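Local coordinates for malate dehydrogenase (Pyrococcus horikoshii, PDB 1V9N), which catalyses the NAD(+)-dependent oxidation of (S)-malate to oxaloacetate as a homodimer, at residues A[2-7]-A[50-55]; A[43-48]-A[336-341]; A[316-321]-A[326-331]. All blocks are in the same frame, centred on the assembly; numbering follows the deposited sequence.

Interaction 1: A[2-7]-A[50-55]. With NDP (NADPH dihydro-nicotinamide-adenine-dinucleotide phosphate), chain B.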
# COMPACT_ATOMS: atom_id res chain seq x y z
N PHE A 2 0.04 -15.48 -25.65
CA PHE A 2 -0.60 -15.35 -24.34
C PHE A 2 -1.55 -14.16 -24.30
O PHE A 2 -1.30 -13.12 -24.91
CB PHE A 2 0.46 -15.19 -23.24
CG PHE A 2 -0.13 -14.96 -21.88
CD1 PHE A 2 -0.50 -13.68 -21.47
CD2 PHE A 2 -0.37 -16.03 -21.02
CE1 PHE A 2 -1.10 -13.47 -20.23
CE2 PHE A 2 -0.96 -15.83 -19.78
CZ PHE A 2 -1.33 -14.55 -19.38
N GLU A 3 -2.65 -14.33 -23.58
CA GLU A 3 -3.65 -13.28 -23.43
C GLU A 3 -4.35 -13.44 -22.08
O GLU A 3 -4.84 -14.52 -21.75
CB GLU A 3 -4.66 -13.37 -24.57
CG GLU A 3 -4.66 -12.19 -25.52
CD GLU A 3 -5.98 -12.09 -26.27
OE1 GLU A 3 -6.88 -12.91 -25.96
OE2 GLU A 3 -6.13 -11.22 -27.16
N LYS A 4 -4.38 -12.36 -21.30
CA LYS A 4 -4.97 -12.35 -19.97
C LYS A 4 -6.42 -12.81 -19.82
O LYS A 4 -6.75 -13.55 -18.88
CB LYS A 4 -4.83 -10.96 -19.34
CG LYS A 4 -3.46 -10.67 -18.75
CD LYS A 4 -3.33 -9.23 -18.30
CE LYS A 4 -4.36 -8.86 -17.25
NZ LYS A 4 -4.20 -7.45 -16.81
N GLY A 5 -7.29 -12.37 -20.71
CA GLY A 5 -8.68 -12.76 -20.60
C GLY A 5 -9.06 -13.88 -21.54
O GLY A 5 -8.21 -14.41 -22.27
N TYR A 6 -10.33 -14.27 -21.52
CA TYR A 6 -10.81 -15.32 -22.40
C TYR A 6 -11.58 -14.70 -23.56
O TYR A 6 -12.62 -14.06 -23.36
CB TYR A 6 -11.71 -16.30 -21.64
CG TYR A 6 -12.31 -17.39 -22.51
CD1 TYR A 6 -13.37 -17.11 -23.38
CD2 TYR A 6 -11.81 -18.69 -22.49
CE1 TYR A 6 -13.91 -18.10 -24.20
CE2 TYR A 6 -12.34 -19.69 -23.30
CZ TYR A 6 -13.40 -19.38 -24.16
OH TYR A 6 -13.93 -20.36 -24.97
N VAL A 7 -11.06 -14.89 -24.76
CA VAL A 7 -11.70 -14.36 -25.96
C VAL A 7 -12.25 -15.52 -26.80
O VAL A 7 -11.55 -16.51 -27.04
CB VAL A 7 -10.70 -13.55 -26.81
CG1 VAL A 7 -9.48 -14.39 -27.14
CG2 VAL A 7 -11.36 -13.07 -28.08
N ARG A 50 -3.70 -4.23 -22.25
CA ARG A 50 -3.23 -4.99 -21.10
C ARG A 50 -4.28 -5.96 -20.58
O ARG A 50 -4.05 -6.67 -19.60
CB ARG A 50 -2.82 -4.04 -19.97
CG ARG A 50 -1.65 -3.12 -20.30
CD ARG A 50 -1.14 -2.42 -19.03
NE ARG A 50 -0.52 -3.37 -18.11
CZ ARG A 50 0.72 -3.84 -18.25
NH1 ARG A 50 1.47 -3.43 -19.26
NH2 ARG A 50 1.20 -4.75 -17.41
N GLY A 51 -5.44 -5.99 -21.23
CA GLY A 51 -6.48 -6.91 -20.81
C GLY A 51 -7.37 -6.42 -19.69
O GLY A 51 -7.97 -7.23 -18.97
N VAL A 52 -7.47 -5.11 -19.51
CA VAL A 52 -8.31 -4.56 -18.46
C VAL A 52 -9.57 -3.99 -19.12
O VAL A 52 -9.77 -2.78 -19.18
CB VAL A 52 -7.60 -3.42 -17.68
CG1 VAL A 52 -8.42 -3.03 -16.46
CG2 VAL A 52 -6.21 -3.87 -17.26
N GLU A 53 -10.42 -4.89 -19.61
CA GLU A 53 -11.67 -4.52 -20.29
C GLU A 53 -12.48 -3.49 -19.52
O GLU A 53 -12.95 -2.51 -20.09
CB GLU A 53 -12.54 -5.75 -20.53
CG GLU A 53 -11.98 -6.74 -21.54
CD GLU A 53 -12.93 -7.89 -21.80
OE1 GLU A 53 -13.20 -8.67 -20.87
OE2 GLU A 53 -13.42 -8.01 -22.95
N SER A 54 -12.64 -3.72 -18.22
CA SER A 54 -13.41 -2.82 -17.37
C SER A 54 -13.02 -1.34 -17.46
O SER A 54 -13.85 -0.46 -17.25
CB SER A 54 -13.34 -3.29 -15.91
OG SER A 54 -12.00 -3.56 -15.52
N HIS A 55 -11.76 -1.06 -17.79
CA HIS A 55 -11.31 0.33 -17.88
C HIS A 55 -10.88 0.80 -19.26
O HIS A 55 -10.23 1.83 -19.40
CB HIS A 55 -10.17 0.57 -16.87
CG HIS A 55 -10.63 0.52 -15.45
ND1 HIS A 55 -11.01 -0.65 -14.83
CD2 HIS A 55 -10.84 1.51 -14.55
CE1 HIS A 55 -11.46 -0.38 -13.61
NE2 HIS A 55 -11.36 0.92 -13.42
PA NDP B . -5.69 -7.56 -11.12
O1A NDP B . -6.00 -7.79 -12.51
O2A NDP B . -6.09 -8.52 -10.02
O5B NDP B . -4.07 -7.30 -11.03
C5B NDP B . -3.43 -7.02 -9.77
C4B NDP B . -1.94 -6.80 -10.11
O4B NDP B . -1.33 -8.09 -9.91
C3B NDP B . -1.58 -6.38 -11.51
O3B NDP B . -0.46 -5.45 -11.43
C2B NDP B . -1.18 -7.62 -12.24
O2B NDP B . -0.30 -7.47 -13.37
C1B NDP B . -0.66 -8.45 -11.11
N9A NDP B . -0.88 -9.92 -11.26
C8A NDP B . -2.01 -10.62 -11.78
N7A NDP B . -1.84 -11.91 -11.71
C5A NDP B . -0.61 -12.11 -11.14
C6A NDP B . 0.16 -13.26 -10.78
N6A NDP B . -0.32 -14.49 -11.00
N1A NDP B . 1.40 -13.11 -10.20
C2A NDP B . 1.90 -11.85 -9.97
N3A NDP B . 1.25 -10.71 -10.27
C4A NDP B . -0.01 -10.90 -10.86
O3 NDP B . -6.13 -6.15 -10.60
PN NDP B . -7.47 -5.33 -10.36
O1N NDP B . -7.49 -5.03 -8.93
O2N NDP B . -8.53 -6.26 -10.89
O5D NDP B . -7.22 -4.06 -11.29
C5D NDP B . -8.25 -3.52 -12.17
C4D NDP B . -7.70 -2.26 -12.94
O4D NDP B . -8.64 -1.23 -12.75
C3D NDP B . -6.35 -1.67 -12.46
O3D NDP B . -5.58 -1.33 -13.62
C2D NDP B . -6.71 -0.49 -11.59
O2D NDP B . -5.69 0.49 -11.59
C1D NDP B . -8.05 -0.04 -12.23
N1N NDP B . -9.00 0.60 -11.29
C2N NDP B . -9.29 1.97 -11.51
C3N NDP B . -10.23 2.60 -10.60
C7N NDP B . -10.59 4.01 -10.78
O7N NDP B . -11.38 4.61 -10.05
N7N NDP B . -10.04 4.73 -11.80
C4N NDP B . -10.79 1.81 -9.55
C5N NDP B . -10.48 0.47 -9.34
C6N NDP B . -9.59 -0.14 -10.21
P2B NDP B . -0.72 -7.48 -14.87
O1X NDP B . 0.34 -8.29 -15.48
O2X NDP B . -0.73 -6.09 -15.40
O3X NDP B . -2.10 -8.13 -15.01
O HOH W 1 -2.54 -4.60 -16.79
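Lys-4 and Gly-51 bring the two backbones closest, CA to CA 5.7 Å, at the Schellman motif where helix 34-49 ends; Gly-51 has positive phi, and a CB there would press on Lys-4 CB. From the N-terminal loop Lys-4 reaches past this glycine. Its chain runs straight to CD and then bends (chi3 59°), which carries CD, CE and NZ alongside the carbonyl oxygen of Arg-50. Lys-4 NZ bonds that Arg-50 O at 2.9 Å, the donor tilted about 24° from the carbonyl plane, and gives a second bond of 2.8 Å to O3X of the NADPH 2'-phosphate. Val-52 CG2 lies 4.1 Å from Lys-4 NZ, a loose apolar neighbour. Arg-50 turns its side chain to another oxygen of the same phosphate: its NH2 meets O2X at 3.1 Å, in the guanidinium plane and nearly straight (167°), while also bonding Gly-323 O. A water accepts from Arg-50 NE at 2.7 Å and donates to O2X, with a weak further link to Lys-4 NZ. A methionine in place of Lys-4 would probably leave O3X without this cationic donor and Arg-50 O without its bond to the N-terminal loop. Two basic side chains converging on one phosphate, one of them tied to the backbone carbonyl just after the end of the helix, form part of the 2'-phosphate subsite of the cofactor pocket, which the backbone N of Gly-326 helps to complete.

Interaction 2: A[43-48]-A[336-341]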
# COMPACT_ATOMS: atom_id res chain seq x y z
N ASN A 43 -4.63 6.25 -22.76
CA ASN A 43 -4.95 5.62 -21.48
C ASN A 43 -5.98 4.50 -21.62
O ASN A 43 -5.81 3.41 -21.05
CB ASN A 43 -5.46 6.70 -20.50
CG ASN A 43 -6.08 6.11 -19.25
OD1 ASN A 43 -7.24 5.70 -19.27
ND2 ASN A 43 -5.32 6.07 -18.16
N LEU A 44 -7.05 4.74 -22.37
CA LEU A 44 -8.08 3.73 -22.55
C LEU A 44 -7.58 2.55 -23.39
O LEU A 44 -7.92 1.41 -23.12
CB LEU A 44 -9.33 4.34 -23.20
CG LEU A 44 -10.09 5.39 -22.39
CD1 LEU A 44 -11.34 5.85 -23.16
CD2 LEU A 44 -10.49 4.80 -21.04
N VAL A 45 -6.79 2.84 -24.42
CA VAL A 45 -6.26 1.79 -25.28
C VAL A 45 -5.27 0.93 -24.53
O VAL A 45 -5.23 -0.29 -24.72
CB VAL A 45 -5.59 2.39 -26.55
CG1 VAL A 45 -4.91 1.28 -27.36
CG2 VAL A 45 -6.64 3.08 -27.41
N MSE A 46 -4.47 1.54 -23.66
CA MSE A 46 -3.51 0.77 -22.89
C MSE A 46 -4.26 -0.25 -22.03
O MSE A 46 -3.82 -1.39 -21.90
CB MSE A 46 -2.66 1.67 -21.99
CG MSE A 46 -1.68 0.87 -21.12
SE MSE A 46 -0.58 1.95 -19.96
CE MSE A 46 0.63 2.64 -21.28
N ALA A 47 -5.38 0.17 -21.46
CA ALA A 47 -6.19 -0.71 -20.62
C ALA A 47 -6.70 -1.90 -21.43
O ALA A 47 -6.67 -3.04 -20.96
CB ALA A 47 -7.37 0.06 -20.04
N ASP A 48 -7.17 -1.64 -22.65
CA ASP A 48 -7.66 -2.72 -23.50
C ASP A 48 -6.51 -3.65 -23.89
O ASP A 48 -6.67 -4.87 -23.88
CB ASP A 48 -8.34 -2.15 -24.75
CG ASP A 48 -9.70 -1.54 -24.44
OD1 ASP A 48 -10.55 -2.24 -23.84
OD2 ASP A 48 -9.93 -0.37 -24.81
N LEU A 336 -1.92 -9.05 -33.20
CA LEU A 336 -3.07 -9.92 -33.39
C LEU A 336 -4.35 -9.08 -33.37
O LEU A 336 -5.39 -9.49 -33.87
CB LEU A 336 -3.10 -10.97 -32.28
CG LEU A 336 -3.86 -12.28 -32.51
CD1 LEU A 336 -3.50 -13.27 -31.41
CD2 LEU A 336 -5.36 -12.03 -32.53
N GLY A 337 -4.24 -7.89 -32.78
CA GLY A 337 -5.39 -7.00 -32.70
C GLY A 337 -6.06 -7.03 -31.34
O GLY A 337 -5.97 -8.03 -30.62
N ILE A 338 -6.74 -5.95 -30.99
CA ILE A 338 -7.43 -5.85 -29.70
C ILE A 338 -8.83 -6.45 -29.77
O ILE A 338 -9.66 -5.99 -30.55
CB ILE A 338 -7.56 -4.39 -29.24
CG1 ILE A 338 -6.18 -3.74 -29.18
CG2 ILE A 338 -8.27 -4.32 -27.89
CD1 ILE A 338 -6.22 -2.26 -28.87
N PRO A 339 -9.11 -7.47 -28.95
CA PRO A 339 -10.43 -8.11 -28.93
C PRO A 339 -11.47 -7.29 -28.18
O PRO A 339 -11.32 -7.03 -26.99
CB PRO A 339 -10.15 -9.44 -28.26
CG PRO A 339 -9.09 -9.08 -27.27
CD PRO A 339 -8.17 -8.20 -28.09
N ILE A 340 -12.52 -6.89 -28.88
CA ILE A 340 -13.59 -6.11 -28.28
C ILE A 340 -14.89 -6.91 -28.32
O ILE A 340 -15.30 -7.38 -29.38
CB ILE A 340 -13.81 -4.77 -29.03
CG1 ILE A 340 -12.52 -3.95 -28.99
CG2 ILE A 340 -14.96 -4.00 -28.41
CD1 ILE A 340 -12.62 -2.61 -29.71
N TYR A 341 -15.52 -7.05 -27.16
CA TYR A 341 -16.77 -7.79 -27.05
C TYR A 341 -17.77 -7.35 -28.11
O TYR A 341 -17.64 -6.26 -28.68
CB TYR A 341 -17.34 -7.59 -25.64
CG TYR A 341 -18.51 -8.49 -25.30
CD1 TYR A 341 -18.38 -9.88 -25.36
CD2 TYR A 341 -19.72 -7.96 -24.87
CE1 TYR A 341 -19.44 -10.72 -25.01
CE2 TYR A 341 -20.79 -8.79 -24.52
CZ TYR A 341 -20.64 -10.17 -24.59
OH TYR A 341 -21.69 -10.99 -24.24
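Ile-338 reaches from the strand to two residues of helix 34-49 one turn apart, Val-45 and Asp-48, and each of its branches has its own partner. With CG2 anti to the backbone N and CG1 beside it (chi1 -57°), the short branch, Ile-338 CG2, meets Asp-48 CB at 3.8 Å. The long branch is extended (chi2 174°), and this pushes the terminal methyl out to the helix, where Ile-338 CD1 lies 4.1 Å from Val-45 CG1, the two side chains crossing at about a right angle. Asp-48 thus offers its methylene to the isoleucine, while its carboxylate has another task: OD2 accepts the backbone N-H of Val-57. That oxygen also sits 3.2 Å from Leu-44 O, two acceptors brought together from residues one helical turn apart, and the Val-57 amide probably offsets part of the resulting repulsion. Leu-19 and Ile-23 of helix 16-29 pack on Asp-48 and Val-45 respectively. Ile-338 itself is held by backbone bonds to Val-14 in strand 11-14. The buried contact is helix-on-sheet packing: helix 34-49 meets a two-stranded antiparallel sheet that pairs a strand near the N-terminus with one near the C-terminus.

Interaction 3: A[316-321]-A[326-331]. With NDP (NADPH dihydro-nicotinamide-adenine-dinucleotide phosphate), chain B.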
# COMPACT_ATOMS: atom_id res chain seq x y z
N PHE A 316 0.41 -24.95 -10.08
CA PHE A 316 0.79 -23.78 -10.86
C PHE A 316 1.80 -23.98 -11.98
O PHE A 316 2.68 -24.81 -11.87
CB PHE A 316 1.23 -22.69 -9.87
CG PHE A 316 0.09 -22.14 -9.06
CD1 PHE A 316 -0.99 -21.59 -9.73
CD2 PHE A 316 0.12 -22.07 -7.67
CE1 PHE A 316 -2.01 -20.96 -9.05
CE2 PHE A 316 -0.92 -21.42 -6.96
CZ PHE A 316 -1.98 -20.86 -7.67
N GLU A 317 1.71 -23.23 -13.06
CA GLU A 317 2.65 -23.47 -14.16
C GLU A 317 3.83 -22.54 -14.04
O GLU A 317 5.00 -22.87 -14.32
CB GLU A 317 1.90 -23.19 -15.46
CG GLU A 317 2.57 -22.42 -16.58
CD GLU A 317 3.83 -23.09 -17.04
OE1 GLU A 317 3.94 -24.32 -16.84
OE2 GLU A 317 4.69 -22.39 -17.61
N ARG A 318 3.50 -21.35 -13.57
CA ARG A 318 4.50 -20.31 -13.60
C ARG A 318 4.28 -19.30 -12.51
O ARG A 318 3.16 -19.13 -12.03
CB ARG A 318 4.34 -19.73 -14.99
CG ARG A 318 5.00 -18.46 -15.29
CD ARG A 318 4.57 -18.11 -16.69
NE ARG A 318 5.36 -17.00 -17.18
CZ ARG A 318 5.38 -16.60 -18.45
NH1 ARG A 318 4.64 -17.23 -19.34
NH2 ARG A 318 6.15 -15.58 -18.82
N ILE A 319 5.36 -18.66 -12.10
CA ILE A 319 5.29 -17.61 -11.09
C ILE A 319 5.48 -16.34 -11.92
O ILE A 319 6.51 -16.18 -12.58
CB ILE A 319 6.42 -17.73 -10.05
CG1 ILE A 319 6.21 -18.98 -9.20
CG2 ILE A 319 6.45 -16.48 -9.18
CD1 ILE A 319 7.34 -19.27 -8.22
N TRP A 320 4.47 -15.48 -11.92
CA TRP A 320 4.55 -14.24 -12.69
C TRP A 320 5.05 -13.09 -11.81
O TRP A 320 5.03 -13.18 -10.58
CB TRP A 320 3.17 -13.83 -13.22
CG TRP A 320 2.50 -14.83 -14.12
CD1 TRP A 320 1.71 -15.87 -13.74
CD2 TRP A 320 2.55 -14.85 -15.55
NE1 TRP A 320 1.25 -16.54 -14.84
CE2 TRP A 320 1.75 -15.94 -15.97
CE3 TRP A 320 3.19 -14.07 -16.52
CZ2 TRP A 320 1.57 -16.25 -17.32
CZ3 TRP A 320 3.01 -14.38 -17.86
CH2 TRP A 320 2.20 -15.47 -18.25
N ILE A 321 5.49 -12.02 -12.46
CA ILE A 321 5.92 -10.82 -11.76
C ILE A 321 4.85 -9.80 -12.16
O ILE A 321 4.33 -9.84 -13.27
CB ILE A 321 7.32 -10.33 -12.22
CG1 ILE A 321 7.79 -9.18 -11.32
CG2 ILE A 321 7.28 -9.85 -13.66
CD1 ILE A 321 7.89 -9.56 -9.86
N GLY A 326 0.16 -8.48 -18.28
CA GLY A 326 -0.29 -7.33 -19.06
C GLY A 326 0.58 -7.00 -20.25
O GLY A 326 0.07 -6.74 -21.35
N PHE A 327 1.89 -6.99 -20.06
CA PHE A 327 2.81 -6.68 -21.14
C PHE A 327 2.77 -7.74 -22.24
O PHE A 327 2.88 -7.42 -23.42
CB PHE A 327 4.24 -6.52 -20.61
CG PHE A 327 4.54 -5.15 -20.07
CD1 PHE A 327 4.38 -4.02 -20.87
CD2 PHE A 327 4.98 -4.99 -18.76
CE1 PHE A 327 4.66 -2.75 -20.37
CE2 PHE A 327 5.26 -3.72 -18.25
CZ PHE A 327 5.10 -2.60 -19.06
N LEU A 328 2.60 -9.00 -21.84
CA LEU A 328 2.51 -10.10 -22.79
C LEU A 328 1.19 -10.00 -23.55
O LEU A 328 1.15 -10.17 -24.77
CB LEU A 328 2.59 -11.45 -22.06
CG LEU A 328 3.95 -12.14 -22.07
CD1 LEU A 328 5.02 -11.21 -21.54
CD2 LEU A 328 3.87 -13.41 -21.22
N THR A 329 0.12 -9.73 -22.82
CA THR A 329 -1.20 -9.58 -23.43
C THR A 329 -1.13 -8.45 -24.45
O THR A 329 -1.66 -8.58 -25.56
CB THR A 329 -2.26 -9.24 -22.38
OG1 THR A 329 -2.37 -10.32 -21.45
CG2 THR A 329 -3.61 -9.00 -23.05
N MSE A 330 -0.47 -7.36 -24.09
CA MSE A 330 -0.33 -6.22 -24.98
C MSE A 330 0.42 -6.64 -26.24
O MSE A 330 -0.06 -6.45 -27.36
CB MSE A 330 0.44 -5.09 -24.29
CG MSE A 330 0.87 -3.97 -25.22
SE MSE A 330 1.75 -2.48 -24.32
CE MSE A 330 3.63 -2.38 -24.65
N GLU A 331 1.60 -7.23 -26.05
CA GLU A 331 2.44 -7.69 -27.15
C GLU A 331 1.61 -8.48 -28.16
O GLU A 331 1.72 -8.28 -29.37
CB GLU A 331 3.57 -8.56 -26.60
CG GLU A 331 4.65 -8.91 -27.60
CD GLU A 331 5.71 -9.81 -27.00
OE1 GLU A 331 5.39 -10.98 -26.69
OE2 GLU A 331 6.87 -9.36 -26.84
PA NDP B . -5.69 -7.56 -11.12
O1A NDP B . -6.00 -7.79 -12.51
O2A NDP B . -6.09 -8.52 -10.02
O5B NDP B . -4.07 -7.30 -11.03
C5B NDP B . -3.43 -7.02 -9.77
C4B NDP B . -1.94 -6.80 -10.11
O4B NDP B . -1.33 -8.09 -9.91
C3B NDP B . -1.58 -6.38 -11.51
O3B NDP B . -0.46 -5.45 -11.43
C2B NDP B . -1.18 -7.62 -12.24
O2B NDP B . -0.30 -7.47 -13.37
C1B NDP B . -0.66 -8.45 -11.11
N9A NDP B . -0.88 -9.92 -11.26
C8A NDP B . -2.01 -10.62 -11.78
N7A NDP B . -1.84 -11.91 -11.71
C5A NDP B . -0.61 -12.11 -11.14
C6A NDP B . 0.16 -13.26 -10.78
N6A NDP B . -0.32 -14.49 -11.00
N1A NDP B . 1.40 -13.11 -10.20
C2A NDP B . 1.90 -11.85 -9.97
N3A NDP B . 1.25 -10.71 -10.27
C4A NDP B . -0.01 -10.90 -10.86
O3 NDP B . -6.13 -6.15 -10.60
PN NDP B . -7.47 -5.33 -10.36
O1N NDP B . -7.49 -5.03 -8.93
O2N NDP B . -8.53 -6.26 -10.89
O5D NDP B . -7.22 -4.06 -11.29
C5D NDP B . -8.25 -3.52 -12.17
C4D NDP B . -7.70 -2.26 -12.94
O4D NDP B . -8.64 -1.23 -12.75
C3D NDP B . -6.35 -1.67 -12.46
O3D NDP B . -5.58 -1.33 -13.62
C2D NDP B . -6.71 -0.49 -11.59
O2D NDP B . -5.69 0.49 -11.59
C1D NDP B . -8.05 -0.04 -12.23
N1N NDP B . -9.00 0.60 -11.29
C2N NDP B . -9.29 1.97 -11.51
C3N NDP B . -10.23 2.60 -10.60
C7N NDP B . -10.59 4.01 -10.78
O7N NDP B . -11.38 4.61 -10.05
N7N NDP B . -10.04 4.73 -11.80
C4N NDP B . -10.79 1.81 -9.55
C5N NDP B . -10.48 0.47 -9.34
C6N NDP B . -9.59 -0.14 -10.21
P2B NDP B . -0.72 -7.48 -14.87
O1X NDP B . 0.34 -8.29 -15.48
O2X NDP B . -0.73 -6.09 -15.40
O3X NDP B . -2.10 -8.13 -15.01
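The backbone N of Gly-326 gives the 2'-phosphate of NADPH a nearly straight hydrogen bond, 2.8 Å from N to O1X with an angle of 167° at the hydrogen. Gly-326 lies in the first turn of helix 324-336, where the amides point out of the helix start, and the positive end of the helix dipole would be expected to favour the phosphate. A side chain at this position would run into O2X, so the glycine lets the phosphate settle against the backbone.

Two residues further on, Leu-328 makes the contact with the loop 316-321. Its CD2 methyl comes up to the six-membered edge of Trp-320, close to the indole plane, at 3.6 Å from CZ3. The same methyl is 4.0 Å from Arg-318 NH2, the arginine and leucine arriving from opposite directions. Arg-318 is extended from CG to NE, and with CG anti to the backbone N (chi1 167°) the chain travels along one face of the indole: CD stands 3.5 Å above the ring plane, and the guanidinium lies roughly parallel to the ring with Trp-320 CZ3 beneath its centre. A salt bridge from Arg-318 NH2 to Glu-324 probably helps to keep the guanidinium turned this way. Trp-320 also meets Lys-325 in a cation-pi contact and the ring of Phe-2.

Toward the cofactor, Trp-320 CB packs at 3.6 Å from adenine N1A, and its CD1 lies 3.7 Å from the amino nitrogen N6A. Its carbonyl oxygen accepts from Tyr-246 of the second subunit, so the loop also touches the dimer partner. Helix start and tryptophan loop together line the adenosine end of the NADPH pocket beside the subunit interface: a helix N-terminus receives the phosphate, and the loop flanks the base.

How the interactions relate
Interaction 2 is the buried one and is wholly apolar across its segments, whereas interaction 1 is partly buried and polar, and interaction 3 is a surface contact of mixed apolar and cationic groups. Interactions 1 and 2 share helix 34-49: the first uses its end and the loop beyond, the second its last turns, and Val-52 N probably bonds Ala-47 O between them. Interactions 1 and 3 meet on the same 2'-phosphate, one bringing charged side chains and the other a helix-start amide; Lys-4 N to Thr-329 OG1 and Phe-2 against Trp-320 tie them directly. Interactions 2 and 3 do not touch, but helix 324-336 leads straight into strand 338-341.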